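Local coordinates for protein dihydropteroate synthase (Xanthomonas albilineans, PDB 6OFW) that probably catalyses the condensation of para-aminobenzoate with 6-hydroxymethyl-7,8-dihydropterin diphosphate to give 7,8-dihydropteroate, a folate precursor, at residues L187-G192 / V217-G222. Residues are numbered along the deposited sequence; the frame is centred on the assembly and turned at random.
With 22D (4-{[(2-amino-4-oxo-3,4-dihydropteridin-6-yl)methyl]amino}benzoic acid), chain E.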
loop_
_atom_site.group_PDB
_atom_site.type_symbol
_atom_site.label_atom_id
_atom_site.label_comp_id
_atom_site.label_asym_id
_atom_site.label_seq_id
_atom_site.Cartn_x
_atom_site.Cartn_y
_atom_site.Cartn_z
ATOM N N LEU B 187 -15.231 -24.199 1.530
ATOM C CA LEU B 187 -15.827 -22.894 1.752
ATOM C C LEU B 187 -14.848 -21.749 1.931
ATOM O O LEU B 187 -13.760 -21.921 2.489
ATOM C CB LEU B 187 -16.782 -22.944 2.956
ATOM C CG LEU B 187 -17.929 -23.982 2.897
ATOM C CD1 LEU B 187 -18.745 -23.954 4.154
ATOM C CD2 LEU B 187 -18.817 -23.758 1.683
ATOM N N LEU B 188 -15.287 -20.556 1.505
ATOM C CA LEU B 188 -14.598 -19.288 1.738
ATOM C C LEU B 188 -15.713 -18.357 2.139
ATOM O O LEU B 188 -16.864 -18.571 1.745
ATOM C CB LEU B 188 -13.896 -18.756 0.487
ATOM C CG LEU B 188 -12.734 -19.596 -0.047
ATOM C CD1 LEU B 188 -13.192 -20.478 -1.206
ATOM C CD2 LEU B 188 -11.607 -18.698 -0.497
ATOM N N ILE B 189 -15.408 -17.357 2.951
ATOM C CA ILE B 189 -16.412 -16.333 3.340
ATOM C C ILE B 189 -15.912 -14.934 2.956
ATOM O O ILE B 189 -14.730 -14.754 2.815
ATOM C CB ILE B 189 -16.823 -16.456 4.805
ATOM C CG1 ILE B 189 -15.638 -16.210 5.728
ATOM C CG2 ILE B 189 -17.501 -17.795 5.034
ATOM C CD1 ILE B 189 -15.962 -16.197 7.201
ATOM N N ASP B 190 -16.822 -13.989 2.839
ATOM C CA ASP B 190 -16.461 -12.638 2.384
ATOM C C ASP B 190 -17.467 -11.650 2.960
ATOM O O ASP B 190 -18.619 -11.808 2.683
ATOM C CB ASP B 190 -16.448 -12.639 0.860
ATOM C CG ASP B 190 -16.125 -11.311 0.196
ATOM O OD1 ASP B 190 -16.203 -10.302 0.862
ATOM O OD2 ASP B 190 -15.759 -11.365 -0.951
ATOM N N PRO B 191 -17.018 -10.579 3.637
ATOM C CA PRO B 191 -17.917 -9.609 4.232
ATOM C C PRO B 191 -18.689 -8.763 3.218
ATOM O O PRO B 191 -19.534 -8.043 3.615
ATOM C CB PRO B 191 -16.988 -8.718 5.066
ATOM C CG PRO B 191 -15.655 -8.844 4.423
ATOM C CD PRO B 191 -15.615 -10.232 3.828
ATOM N N GLY B 192 -18.346 -8.888 1.941
ATOM C CA GLY B 192 -19.021 -8.123 0.899
ATOM C C GLY B 192 -18.857 -6.631 1.035
ATOM O O GLY B 192 -19.848 -5.904 1.182
ATOM N N VAL B 217 -12.733 -20.665 8.328
ATOM C CA VAL B 217 -12.776 -20.725 6.869
ATOM C C VAL B 217 -12.014 -19.525 6.293
ATOM O O VAL B 217 -12.113 -18.431 6.855
ATOM C CB VAL B 217 -14.216 -20.867 6.273
ATOM C CG1 VAL B 217 -14.850 -22.203 6.649
ATOM C CG2 VAL B 217 -15.113 -19.720 6.693
ATOM N N PRO B 218 -11.256 -19.710 5.194
ATOM C CA PRO B 218 -10.530 -18.566 4.602
ATOM C C PRO B 218 -11.442 -17.375 4.278
ATOM O O PRO B 218 -12.584 -17.548 3.855
ATOM C CB PRO B 218 -9.933 -19.129 3.323
ATOM C CG PRO B 218 -10.024 -20.608 3.444
ATOM C CD PRO B 218 -11.058 -20.957 4.421
ATOM N N VAL B 219 -10.924 -16.164 4.476
ATOM C CA VAL B 219 -11.671 -14.940 4.253
ATOM C C VAL B 219 -11.174 -14.260 2.979
ATOM O O VAL B 219 -9.972 -14.069 2.823
ATOM C CB VAL B 219 -11.586 -13.996 5.489
ATOM C CG1 VAL B 219 -12.152 -12.593 5.192
ATOM C CG2 VAL B 219 -12.264 -14.616 6.713
ATOM N N LEU B 220 -12.099 -13.861 2.111
ATOM C CA LEU B 220 -11.810 -13.096 0.888
ATOM C C LEU B 220 -12.256 -11.646 1.133
ATOM O O LEU B 220 -13.329 -11.425 1.683
ATOM C CB LEU B 220 -12.573 -13.710 -0.314
ATOM C CG LEU B 220 -12.713 -12.883 -1.620
ATOM C CD1 LEU B 220 -11.380 -12.533 -2.218
ATOM C CD2 LEU B 220 -13.467 -13.662 -2.666
ATOM N N ALA B 221 -11.437 -10.658 0.719
ATOM C CA ALA B 221 -11.789 -9.246 0.829
ATOM C C ALA B 221 -11.649 -8.615 -0.556
ATOM O O ALA B 221 -10.653 -8.847 -1.232
ATOM C CB ALA B 221 -10.846 -8.547 1.795
ATOM N N GLY B 222 -12.635 -7.825 -0.939
ATOM C CA GLY B 222 -12.637 -7.091 -2.207
ATOM C C GLY B 222 -13.006 -5.636 -1.981
ATOM O O GLY B 222 -14.139 -5.378 -1.802
HETATM C C7 22D E . -18.334 -8.259 -7.558
HETATM N N8 22D E . -18.004 -9.567 -7.016
HETATM C C8A 22D E . -17.457 -9.712 -5.791
HETATM N N1 22D E . -17.151 -10.970 -5.366
HETATM C C2 22D E . -16.733 -11.088 -4.106
HETATM N N2 22D E . -16.542 -12.301 -3.591
HETATM N N3 22D E . -16.497 -10.024 -3.280
HETATM C C4 22D E . -16.668 -8.701 -3.625
HETATM O O4 22D E . -16.386 -7.817 -2.827
HETATM C C4A 22D E . -17.188 -8.527 -4.975
HETATM N N5 22D E . -17.412 -7.256 -5.469
HETATM C C6 22D E . -17.940 -7.135 -6.627
HETATM C C9 22D E . -18.287 -5.778 -7.180
HETATM N N10 22D E . -19.064 -5.109 -6.156
HETATM C CBX 22D E . -19.129 -3.748 -5.971
HETATM C CAR 22D E . -19.833 -3.236 -4.882
HETATM C CAT 22D E . -19.737 -1.895 -4.558
HETATM C CAQ 22D E . -18.416 -2.878 -6.792
HETATM C CAS 22D E . -18.340 -1.533 -6.480
HETATM C CBY 22D E . -18.967 -1.030 -5.338
HETATM C CBV 22D E . -18.670 0.344 -4.881
HETATM O OAJ 22D E . -19.090 0.633 -3.680
HETATM O OXT 22D E . -18.084 1.134 -5.599
HETATM O O HOH W 1 -15.530 -7.880 -0.204
#
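I189 forms a single parallel beta bridge with V219: its N-H bonds to P218 O (3.0 Å) and its O accepts from L220 N (2.9 Å). The end-to-end directions of the two short segments differ by 51°. On the face bearing I189, its side chain crosses that of V217 at about a right angle; the two CG2 methyls meet at 3.5 Å, a tight carbon contact. CG1 of I189 sits between its backbone N and carbonyl carbon (chi1 63°), and the branch continues past V217 CG2 to V219 CG2. Farther back, P218 CD lies against L187 O, and P218 CB touches L188 CD2. D190 and L220 lie on the other face, beside the pterin. With CG extended away from its backbone N (chi1 179°), D190 brings OD2 to N3 (2.8 Å) and N2 (2.9 Å) of 22D, a forked grip on one oxygen. L220 CG packs on that same OD2 and its CD2 reaches N2 of 22D. D190 OD1 accepts from G192 N (2.8 Å) from above the carboxylate plane, an Asx turn. A water is hydrogen-bonded to D190 OD1, to 22D O4 and to G222 N, whose N-H it accepts; these bonds should limit rotation of the carboxylate. N120, K226 and R227 also hydrogen-bond to the ligand. The contact joins strands 187-190 and 220-221, closing the TIM barrel: strand 141-144 continues the sheet beyond the first, strand 259-262 beyond the second, and helix 162-179 covers L187, I189 and V217 through I174.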